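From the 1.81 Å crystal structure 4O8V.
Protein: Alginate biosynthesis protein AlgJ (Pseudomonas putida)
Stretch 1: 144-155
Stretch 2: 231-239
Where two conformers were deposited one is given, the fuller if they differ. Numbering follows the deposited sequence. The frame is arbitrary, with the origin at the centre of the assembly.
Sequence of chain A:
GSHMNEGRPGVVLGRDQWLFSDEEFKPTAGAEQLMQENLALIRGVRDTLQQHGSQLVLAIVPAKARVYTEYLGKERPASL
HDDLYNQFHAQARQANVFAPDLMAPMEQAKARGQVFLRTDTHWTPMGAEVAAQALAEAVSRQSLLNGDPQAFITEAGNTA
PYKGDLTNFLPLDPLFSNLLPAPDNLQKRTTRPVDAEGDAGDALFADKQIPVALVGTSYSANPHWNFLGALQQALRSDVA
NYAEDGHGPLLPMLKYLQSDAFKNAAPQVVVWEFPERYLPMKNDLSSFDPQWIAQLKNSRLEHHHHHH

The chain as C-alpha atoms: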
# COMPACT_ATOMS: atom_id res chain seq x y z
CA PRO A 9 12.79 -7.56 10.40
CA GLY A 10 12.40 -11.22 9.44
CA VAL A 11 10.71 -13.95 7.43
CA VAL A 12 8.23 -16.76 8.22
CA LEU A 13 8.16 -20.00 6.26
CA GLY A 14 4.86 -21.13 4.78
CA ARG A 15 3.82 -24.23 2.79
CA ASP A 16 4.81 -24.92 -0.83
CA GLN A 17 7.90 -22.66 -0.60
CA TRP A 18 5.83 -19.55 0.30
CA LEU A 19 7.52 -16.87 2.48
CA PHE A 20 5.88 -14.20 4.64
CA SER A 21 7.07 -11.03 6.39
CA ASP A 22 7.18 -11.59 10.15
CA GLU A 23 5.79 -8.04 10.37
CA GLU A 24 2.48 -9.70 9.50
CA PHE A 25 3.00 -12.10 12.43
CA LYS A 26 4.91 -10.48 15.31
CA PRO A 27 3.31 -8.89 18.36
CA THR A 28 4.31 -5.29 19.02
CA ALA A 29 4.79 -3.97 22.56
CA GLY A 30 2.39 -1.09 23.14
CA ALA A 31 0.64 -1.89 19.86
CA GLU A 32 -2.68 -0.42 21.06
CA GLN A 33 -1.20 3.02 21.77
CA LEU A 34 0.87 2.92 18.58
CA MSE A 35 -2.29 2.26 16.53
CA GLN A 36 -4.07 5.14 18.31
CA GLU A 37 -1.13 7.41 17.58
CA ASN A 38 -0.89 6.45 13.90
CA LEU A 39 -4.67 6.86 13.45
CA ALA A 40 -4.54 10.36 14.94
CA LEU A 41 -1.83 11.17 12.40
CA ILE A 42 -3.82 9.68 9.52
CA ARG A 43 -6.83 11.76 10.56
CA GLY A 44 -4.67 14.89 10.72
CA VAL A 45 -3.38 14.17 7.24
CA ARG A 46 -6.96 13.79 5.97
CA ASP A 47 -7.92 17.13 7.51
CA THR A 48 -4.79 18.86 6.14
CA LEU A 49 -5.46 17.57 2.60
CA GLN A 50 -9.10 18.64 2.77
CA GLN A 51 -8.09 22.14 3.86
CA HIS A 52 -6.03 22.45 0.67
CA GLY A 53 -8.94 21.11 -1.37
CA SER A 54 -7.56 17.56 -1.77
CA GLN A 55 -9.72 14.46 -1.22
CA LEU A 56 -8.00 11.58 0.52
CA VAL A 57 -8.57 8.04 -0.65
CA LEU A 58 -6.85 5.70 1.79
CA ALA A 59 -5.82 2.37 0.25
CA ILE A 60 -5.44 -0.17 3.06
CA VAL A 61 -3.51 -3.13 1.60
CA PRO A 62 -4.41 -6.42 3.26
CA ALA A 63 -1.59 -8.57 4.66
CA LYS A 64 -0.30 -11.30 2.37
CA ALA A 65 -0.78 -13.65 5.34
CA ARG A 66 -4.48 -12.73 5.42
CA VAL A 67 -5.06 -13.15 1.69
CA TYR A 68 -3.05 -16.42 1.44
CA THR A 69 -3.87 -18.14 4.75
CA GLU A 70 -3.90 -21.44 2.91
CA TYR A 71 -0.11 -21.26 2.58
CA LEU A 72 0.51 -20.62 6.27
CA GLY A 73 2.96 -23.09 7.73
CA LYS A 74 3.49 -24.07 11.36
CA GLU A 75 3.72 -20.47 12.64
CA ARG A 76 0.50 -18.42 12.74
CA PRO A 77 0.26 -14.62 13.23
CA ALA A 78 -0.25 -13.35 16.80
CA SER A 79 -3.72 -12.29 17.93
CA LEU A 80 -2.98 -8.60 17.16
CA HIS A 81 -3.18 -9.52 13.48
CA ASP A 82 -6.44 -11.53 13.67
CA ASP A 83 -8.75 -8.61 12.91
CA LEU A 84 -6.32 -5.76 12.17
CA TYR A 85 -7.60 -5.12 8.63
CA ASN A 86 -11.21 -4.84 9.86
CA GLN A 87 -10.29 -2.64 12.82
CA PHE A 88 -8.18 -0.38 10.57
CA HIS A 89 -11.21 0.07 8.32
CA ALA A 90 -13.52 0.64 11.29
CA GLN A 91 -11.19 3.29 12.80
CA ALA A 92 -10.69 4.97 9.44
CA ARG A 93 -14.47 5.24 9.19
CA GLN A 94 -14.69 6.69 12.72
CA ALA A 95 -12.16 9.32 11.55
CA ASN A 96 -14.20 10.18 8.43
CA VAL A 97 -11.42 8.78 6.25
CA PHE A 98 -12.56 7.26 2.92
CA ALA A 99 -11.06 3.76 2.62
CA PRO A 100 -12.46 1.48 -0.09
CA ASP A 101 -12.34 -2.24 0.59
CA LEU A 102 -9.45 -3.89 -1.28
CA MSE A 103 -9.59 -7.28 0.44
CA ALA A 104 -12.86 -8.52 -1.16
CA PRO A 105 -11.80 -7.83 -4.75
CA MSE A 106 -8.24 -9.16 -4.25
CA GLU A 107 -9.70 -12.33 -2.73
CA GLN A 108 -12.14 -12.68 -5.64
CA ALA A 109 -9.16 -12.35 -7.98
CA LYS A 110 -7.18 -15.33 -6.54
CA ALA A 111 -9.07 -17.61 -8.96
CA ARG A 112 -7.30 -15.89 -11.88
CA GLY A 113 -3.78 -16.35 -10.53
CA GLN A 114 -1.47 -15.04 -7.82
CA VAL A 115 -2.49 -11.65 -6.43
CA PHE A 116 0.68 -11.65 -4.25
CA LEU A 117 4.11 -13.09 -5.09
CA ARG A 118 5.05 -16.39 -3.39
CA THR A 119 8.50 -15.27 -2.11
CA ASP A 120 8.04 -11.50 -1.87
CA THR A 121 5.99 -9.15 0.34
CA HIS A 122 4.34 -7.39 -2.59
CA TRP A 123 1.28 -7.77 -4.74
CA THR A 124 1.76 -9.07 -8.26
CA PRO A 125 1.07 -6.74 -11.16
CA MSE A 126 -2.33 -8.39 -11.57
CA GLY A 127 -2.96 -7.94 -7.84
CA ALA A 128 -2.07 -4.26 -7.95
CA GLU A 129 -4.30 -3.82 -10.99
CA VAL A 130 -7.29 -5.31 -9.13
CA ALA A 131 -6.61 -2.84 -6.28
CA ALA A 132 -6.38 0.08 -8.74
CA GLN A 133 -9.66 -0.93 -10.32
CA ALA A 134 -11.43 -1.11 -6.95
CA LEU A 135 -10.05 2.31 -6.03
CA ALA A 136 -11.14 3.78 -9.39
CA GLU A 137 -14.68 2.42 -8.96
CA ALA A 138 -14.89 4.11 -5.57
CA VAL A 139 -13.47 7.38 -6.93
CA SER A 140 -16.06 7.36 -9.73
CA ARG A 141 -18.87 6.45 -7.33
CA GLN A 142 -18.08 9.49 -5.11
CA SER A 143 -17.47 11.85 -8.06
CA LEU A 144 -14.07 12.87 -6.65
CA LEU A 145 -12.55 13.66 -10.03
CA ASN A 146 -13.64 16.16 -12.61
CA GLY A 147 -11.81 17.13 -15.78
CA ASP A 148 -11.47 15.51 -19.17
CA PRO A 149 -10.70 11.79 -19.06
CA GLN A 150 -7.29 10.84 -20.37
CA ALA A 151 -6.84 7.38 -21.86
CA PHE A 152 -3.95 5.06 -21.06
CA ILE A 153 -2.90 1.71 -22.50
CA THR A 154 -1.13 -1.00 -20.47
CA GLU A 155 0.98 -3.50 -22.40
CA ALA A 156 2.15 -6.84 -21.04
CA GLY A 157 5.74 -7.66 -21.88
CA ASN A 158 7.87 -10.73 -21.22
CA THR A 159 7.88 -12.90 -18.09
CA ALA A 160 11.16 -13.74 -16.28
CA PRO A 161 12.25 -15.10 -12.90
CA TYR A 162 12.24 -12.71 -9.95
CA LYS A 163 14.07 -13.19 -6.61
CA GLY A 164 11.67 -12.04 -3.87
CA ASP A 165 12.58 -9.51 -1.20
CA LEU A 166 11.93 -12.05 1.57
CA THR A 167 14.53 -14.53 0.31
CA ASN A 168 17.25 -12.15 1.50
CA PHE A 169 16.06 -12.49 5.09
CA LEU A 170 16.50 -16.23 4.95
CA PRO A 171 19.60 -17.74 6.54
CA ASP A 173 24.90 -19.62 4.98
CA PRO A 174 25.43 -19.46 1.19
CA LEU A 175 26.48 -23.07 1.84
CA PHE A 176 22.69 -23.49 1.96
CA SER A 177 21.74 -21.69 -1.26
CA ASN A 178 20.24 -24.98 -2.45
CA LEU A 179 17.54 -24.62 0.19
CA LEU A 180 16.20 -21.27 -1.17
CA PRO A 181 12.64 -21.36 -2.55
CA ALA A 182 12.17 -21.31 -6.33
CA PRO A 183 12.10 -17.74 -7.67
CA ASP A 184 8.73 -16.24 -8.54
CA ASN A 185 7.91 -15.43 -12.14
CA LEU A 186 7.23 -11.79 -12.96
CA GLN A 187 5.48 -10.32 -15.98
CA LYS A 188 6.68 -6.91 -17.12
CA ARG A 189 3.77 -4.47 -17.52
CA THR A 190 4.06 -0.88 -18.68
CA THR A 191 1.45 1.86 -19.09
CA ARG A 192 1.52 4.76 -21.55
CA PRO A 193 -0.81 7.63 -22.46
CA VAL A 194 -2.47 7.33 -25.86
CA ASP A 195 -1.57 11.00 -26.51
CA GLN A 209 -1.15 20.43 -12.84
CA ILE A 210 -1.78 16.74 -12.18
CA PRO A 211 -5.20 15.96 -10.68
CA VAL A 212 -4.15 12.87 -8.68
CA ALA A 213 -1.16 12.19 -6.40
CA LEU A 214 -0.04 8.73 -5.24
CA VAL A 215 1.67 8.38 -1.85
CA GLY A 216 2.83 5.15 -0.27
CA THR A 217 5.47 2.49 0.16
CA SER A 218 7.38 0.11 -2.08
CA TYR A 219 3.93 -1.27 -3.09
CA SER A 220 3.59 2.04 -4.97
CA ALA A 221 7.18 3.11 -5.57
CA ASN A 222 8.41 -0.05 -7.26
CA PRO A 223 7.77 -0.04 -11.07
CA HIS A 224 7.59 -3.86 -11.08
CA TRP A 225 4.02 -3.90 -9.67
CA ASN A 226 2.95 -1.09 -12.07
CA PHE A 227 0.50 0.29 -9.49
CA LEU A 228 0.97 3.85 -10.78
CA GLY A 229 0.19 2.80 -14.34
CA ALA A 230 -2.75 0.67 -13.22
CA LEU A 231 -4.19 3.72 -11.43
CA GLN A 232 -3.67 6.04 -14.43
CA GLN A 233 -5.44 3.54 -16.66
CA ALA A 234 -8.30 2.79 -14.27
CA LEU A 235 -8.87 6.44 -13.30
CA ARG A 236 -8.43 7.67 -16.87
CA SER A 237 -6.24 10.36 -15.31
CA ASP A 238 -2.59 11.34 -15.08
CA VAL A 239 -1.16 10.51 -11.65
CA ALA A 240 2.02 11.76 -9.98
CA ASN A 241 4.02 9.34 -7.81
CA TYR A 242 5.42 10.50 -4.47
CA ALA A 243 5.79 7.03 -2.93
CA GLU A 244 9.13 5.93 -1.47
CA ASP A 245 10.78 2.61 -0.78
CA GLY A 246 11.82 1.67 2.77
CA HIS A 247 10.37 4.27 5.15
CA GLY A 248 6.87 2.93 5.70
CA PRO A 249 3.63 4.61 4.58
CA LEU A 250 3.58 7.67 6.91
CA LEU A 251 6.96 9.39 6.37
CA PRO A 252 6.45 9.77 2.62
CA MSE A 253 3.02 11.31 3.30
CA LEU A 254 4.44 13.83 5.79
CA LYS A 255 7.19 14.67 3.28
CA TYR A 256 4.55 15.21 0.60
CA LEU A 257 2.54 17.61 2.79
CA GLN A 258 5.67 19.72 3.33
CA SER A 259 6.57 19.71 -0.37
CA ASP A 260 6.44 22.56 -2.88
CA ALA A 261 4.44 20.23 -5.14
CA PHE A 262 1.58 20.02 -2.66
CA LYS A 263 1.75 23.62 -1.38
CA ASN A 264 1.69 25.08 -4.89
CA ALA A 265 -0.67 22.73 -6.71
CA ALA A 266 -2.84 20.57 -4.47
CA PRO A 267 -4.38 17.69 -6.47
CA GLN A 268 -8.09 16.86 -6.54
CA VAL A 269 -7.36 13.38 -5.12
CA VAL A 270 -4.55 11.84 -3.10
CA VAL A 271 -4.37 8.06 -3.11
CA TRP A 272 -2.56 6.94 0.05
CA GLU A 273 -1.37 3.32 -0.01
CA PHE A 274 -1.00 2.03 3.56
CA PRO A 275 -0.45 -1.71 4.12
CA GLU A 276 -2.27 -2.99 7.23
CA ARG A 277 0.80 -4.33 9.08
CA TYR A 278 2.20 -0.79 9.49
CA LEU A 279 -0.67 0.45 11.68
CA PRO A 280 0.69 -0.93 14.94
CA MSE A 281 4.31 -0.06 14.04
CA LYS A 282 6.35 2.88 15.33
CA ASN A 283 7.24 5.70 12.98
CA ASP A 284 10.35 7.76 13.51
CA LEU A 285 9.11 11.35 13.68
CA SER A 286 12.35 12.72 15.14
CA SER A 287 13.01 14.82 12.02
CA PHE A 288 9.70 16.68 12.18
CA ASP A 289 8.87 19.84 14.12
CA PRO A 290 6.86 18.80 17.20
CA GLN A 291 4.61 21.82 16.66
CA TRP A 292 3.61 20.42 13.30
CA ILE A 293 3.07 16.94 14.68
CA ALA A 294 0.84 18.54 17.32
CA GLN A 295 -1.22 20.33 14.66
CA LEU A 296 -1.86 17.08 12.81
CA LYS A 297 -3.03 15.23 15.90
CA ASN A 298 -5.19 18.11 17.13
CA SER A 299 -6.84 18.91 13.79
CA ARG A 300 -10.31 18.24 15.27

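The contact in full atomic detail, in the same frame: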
# COMPACT_ATOMS: atom_id res chain seq x y z
N LEU A 144 -15.18 12.12 -7.24
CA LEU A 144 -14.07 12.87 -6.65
C LEU A 144 -13.24 13.58 -7.70
O LEU A 144 -12.55 14.56 -7.41
CB LEU A 144 -13.18 11.94 -5.82
CG LEU A 144 -13.89 11.23 -4.67
CD1 LEU A 144 -12.88 10.41 -3.89
CD2 LEU A 144 -14.58 12.25 -3.78
N LEU A 145 -13.31 13.09 -8.93
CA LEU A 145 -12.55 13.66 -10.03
C LEU A 145 -13.44 14.35 -11.03
O LEU A 145 -14.46 13.81 -11.45
CB LEU A 145 -11.73 12.59 -10.76
CG LEU A 145 -10.37 12.17 -10.21
CD1 LEU A 145 -9.75 11.13 -11.09
CD2 LEU A 145 -9.44 13.38 -10.11
N ASN A 146 -13.05 15.55 -11.43
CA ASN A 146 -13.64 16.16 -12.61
C ASN A 146 -12.51 16.46 -13.59
O ASN A 146 -11.33 16.28 -13.26
CB ASN A 146 -14.46 17.41 -12.26
CG ASN A 146 -13.63 18.54 -11.64
OD1 ASN A 146 -12.42 18.65 -11.87
ND2 ASN A 146 -14.29 19.40 -10.87
N GLY A 147 -12.84 16.90 -14.79
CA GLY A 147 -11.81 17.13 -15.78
C GLY A 147 -11.95 16.11 -16.87
O GLY A 147 -12.59 15.07 -16.68
N ASP A 148 -11.38 16.40 -18.03
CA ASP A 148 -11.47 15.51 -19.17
C ASP A 148 -10.72 14.22 -18.91
O ASP A 148 -9.58 14.25 -18.46
CB ASP A 148 -10.94 16.18 -20.43
CG ASP A 148 -11.75 17.39 -20.83
OD1 ASP A 148 -12.90 17.51 -20.35
OD2 ASP A 148 -11.25 18.23 -21.61
N PRO A 149 -11.35 13.09 -19.20
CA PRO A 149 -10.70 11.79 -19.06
C PRO A 149 -9.50 11.71 -19.98
O PRO A 149 -9.56 12.22 -21.11
CB PRO A 149 -11.79 10.79 -19.49
CG PRO A 149 -13.07 11.55 -19.40
CD PRO A 149 -12.73 12.97 -19.72
N GLN A 150 -8.42 11.11 -19.51
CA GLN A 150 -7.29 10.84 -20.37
C GLN A 150 -7.13 9.33 -20.47
O GLN A 150 -7.19 8.63 -19.47
CB GLN A 150 -6.00 11.47 -19.83
CG GLN A 150 -4.83 11.32 -20.80
CD GLN A 150 -3.59 12.05 -20.36
OE1 GLN A 150 -3.41 12.34 -19.18
NE2 GLN A 150 -2.71 12.36 -21.32
N ALA A 151 -6.92 8.83 -21.68
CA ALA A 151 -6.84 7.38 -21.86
C ALA A 151 -5.41 6.86 -21.75
O ALA A 151 -4.45 7.52 -22.18
CB ALA A 151 -7.43 6.99 -23.20
N PHE A 152 -5.26 5.68 -21.17
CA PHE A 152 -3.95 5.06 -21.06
C PHE A 152 -4.06 3.64 -21.57
O PHE A 152 -5.13 3.04 -21.49
CB PHE A 152 -3.43 5.08 -19.61
CG PHE A 152 -3.07 6.46 -19.12
CD1 PHE A 152 -4.06 7.33 -18.69
CD2 PHE A 152 -1.75 6.87 -19.08
CE1 PHE A 152 -3.73 8.59 -18.24
CE2 PHE A 152 -1.41 8.13 -18.63
CZ PHE A 152 -2.41 8.99 -18.21
N ILE A 153 -2.96 3.10 -22.08
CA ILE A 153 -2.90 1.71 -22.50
C ILE A 153 -1.79 0.99 -21.73
O ILE A 153 -0.66 1.49 -21.63
CB ILE A 153 -2.67 1.58 -24.02
CG1 ILE A 153 -3.92 2.02 -24.78
CG2 ILE A 153 -2.29 0.15 -24.38
CD1 ILE A 153 -3.75 2.16 -26.31
N THR A 154 -2.11 -0.17 -21.17
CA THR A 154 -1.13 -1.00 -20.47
C THR A 154 -0.76 -2.17 -21.35
O THR A 154 -1.64 -2.84 -21.87
CB THR A 154 -1.68 -1.50 -19.11
OG1 THR A 154 -1.87 -0.38 -18.24
CG2 THR A 154 -0.71 -2.50 -18.46
N GLU A 155 0.53 -2.38 -21.57
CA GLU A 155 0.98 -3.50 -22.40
C GLU A 155 1.74 -4.51 -21.55
O GLU A 155 2.56 -4.14 -20.70
CB GLU A 155 1.86 -3.03 -23.55
CG GLU A 155 1.13 -2.18 -24.60
CD GLU A 155 2.03 -1.78 -25.76
OE1 GLU A 155 3.23 -2.16 -25.74
OE2 GLU A 155 1.55 -1.10 -26.70
N LEU A 231 -3.36 2.62 -11.88
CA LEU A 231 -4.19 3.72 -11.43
C LEU A 231 -4.50 4.72 -12.55
O LEU A 231 -5.65 5.12 -12.72
CB LEU A 231 -3.52 4.47 -10.25
CG LEU A 231 -3.63 3.82 -8.88
CD1 LEU A 231 -2.73 4.54 -7.84
CD2 LEU A 231 -5.11 3.79 -8.45
N GLN A 232 -3.48 5.15 -13.28
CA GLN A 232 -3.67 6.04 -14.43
C GLN A 232 -4.70 5.46 -15.39
O GLN A 232 -5.66 6.13 -15.76
CB GLN A 232 -2.35 6.26 -15.18
CG GLN A 232 -1.33 7.10 -14.42
CD GLN A 232 0.03 7.07 -15.09
OE1 GLN A 232 0.41 6.07 -15.69
NE2 GLN A 232 0.78 8.15 -14.96
N GLN A 233 -4.51 4.20 -15.76
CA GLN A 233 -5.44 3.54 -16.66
C GLN A 233 -6.85 3.42 -16.09
O GLN A 233 -7.82 3.71 -16.79
CB GLN A 233 -4.92 2.16 -17.04
CG GLN A 233 -5.84 1.47 -18.04
CD GLN A 233 -5.14 0.36 -18.77
OE1 GLN A 233 -4.20 0.61 -19.53
NE2 GLN A 233 -5.57 -0.87 -18.53
N ALA A 234 -6.97 3.02 -14.83
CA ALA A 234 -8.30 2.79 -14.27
C ALA A 234 -9.03 4.11 -14.04
O ALA A 234 -10.23 4.23 -14.33
CB ALA A 234 -8.20 1.97 -12.97
N LEU A 235 -8.30 5.12 -13.56
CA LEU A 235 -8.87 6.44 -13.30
C LEU A 235 -9.08 7.26 -14.56
O LEU A 235 -9.79 8.27 -14.52
CB LEU A 235 -7.97 7.23 -12.34
CG LEU A 235 -7.83 6.67 -10.92
CD1 LEU A 235 -6.67 7.37 -10.22
CD2 LEU A 235 -9.14 6.89 -10.18
N ARG A 236 -8.47 6.83 -15.66
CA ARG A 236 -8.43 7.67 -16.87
C ARG A 236 -7.95 9.08 -16.50
O ARG A 236 -8.58 10.11 -16.81
CB ARG A 236 -9.79 7.71 -17.57
CG ARG A 236 -10.31 6.29 -17.88
CD ARG A 236 -11.60 6.32 -18.65
NE ARG A 236 -11.33 6.27 -20.08
CZ ARG A 236 -11.95 7.02 -20.98
NH1 ARG A 236 -12.88 7.89 -20.61
NH2 ARG A 236 -11.62 6.90 -22.26
N SER A 237 -6.81 9.10 -15.80
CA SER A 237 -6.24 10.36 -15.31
C SER A 237 -4.73 10.28 -15.15
O SER A 237 -4.19 9.22 -14.83
CB SER A 237 -6.85 10.73 -13.96
OG SER A 237 -6.28 11.92 -13.46
N ASP A 238 -4.01 11.38 -15.40
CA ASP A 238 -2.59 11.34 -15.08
C ASP A 238 -2.50 11.28 -13.56
O ASP A 238 -3.41 11.70 -12.85
CB ASP A 238 -1.83 12.55 -15.64
CG ASP A 238 -0.31 12.35 -15.62
OD1 ASP A 238 0.16 11.22 -15.34
OD2 ASP A 238 0.43 13.32 -15.91
N VAL A 239 -1.40 10.70 -13.07
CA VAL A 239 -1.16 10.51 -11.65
C VAL A 239 0.32 10.76 -11.38
O VAL A 239 1.17 10.24 -12.11
CB VAL A 239 -1.52 9.07 -11.16
CG1 VAL A 239 -1.28 8.96 -9.65
CG2 VAL A 239 -2.96 8.69 -11.48
O HOH W 1 -5.10 13.56 -16.67
O HOH W 2 -7.49 4.56 -19.47

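The most striking feature of this contact is that a single direct backbone hydrogen bond joins the two stretches, and it falls where a helix has just ended. Arg236, the first residue after helix 231-235 to leave helical geometry, has phi/psi of 49/52, and its carbonyl accepts the amide of Gln150: N of Gln150 lies 2.9 Å from O of Arg236, with a nearly straight angle of 170° at the hydrogen. The same oxygen receives a CA-H...O contact from Pro149, whose CA is 3.5 Å from O of Arg236. The polarized CA-H of Pro149 thus supplements the stronger bond from the next residue's amide.

From this point stretch 1 runs on into strand 152-155, whose direction makes an angle of 134° with that of the helix; the axes approach to 7.6 Å. Water 2 bridges the backbones near the start of the strand, accepting from N of Phe152 (3.0 Å) and donating to O of Gln233 (2.8 Å from the water oxygen). Water 1 makes a second bridge, accepting from N of Asp238 at 2.7 Å and donating to OE1 of Gln150 at 3.3 Å; the extended t,t side chain of Gln150 brings its amide within reach.

Phe152 is the hydrophobic centre of the contact. Its CB points toward stretch 2, and CB of Gln232 sits over one face of the ring, 3.8 Å from the centroid and only 2° off the normal. This is a CH-pi contact: the aliphatic part of a glutamine can cover an aromatic face while its polar end remains free to bond. Here NE2 of Gln232 makes a weak hydrogen bond to OD1 of Asp238, 3.2 Å away. The ring also reaches the segment after the helix, with CE1 of Phe152 3.5 Å from O of Ser237.

Leu145 adds a smaller apolar patch. Its CD1 lies 4.4 Å from CD2 of Leu235 and 4.1 Å from CB of Ser237. Ser237 is small enough to present its CB here while its OG bonds to O of Asp238, 2.9 Å away.

The long side chain of Arg236 extends beside Pro149, with NH1 of Arg236 3.3 Å from CB of Pro149. Farther along the strand, the side chain of Gln233 reaches Thr154, a residue that offers both a backbone amide and a hydroxyl. The glutamine's amide orientation is uncertain, so the bonding in this polar cluster remains open.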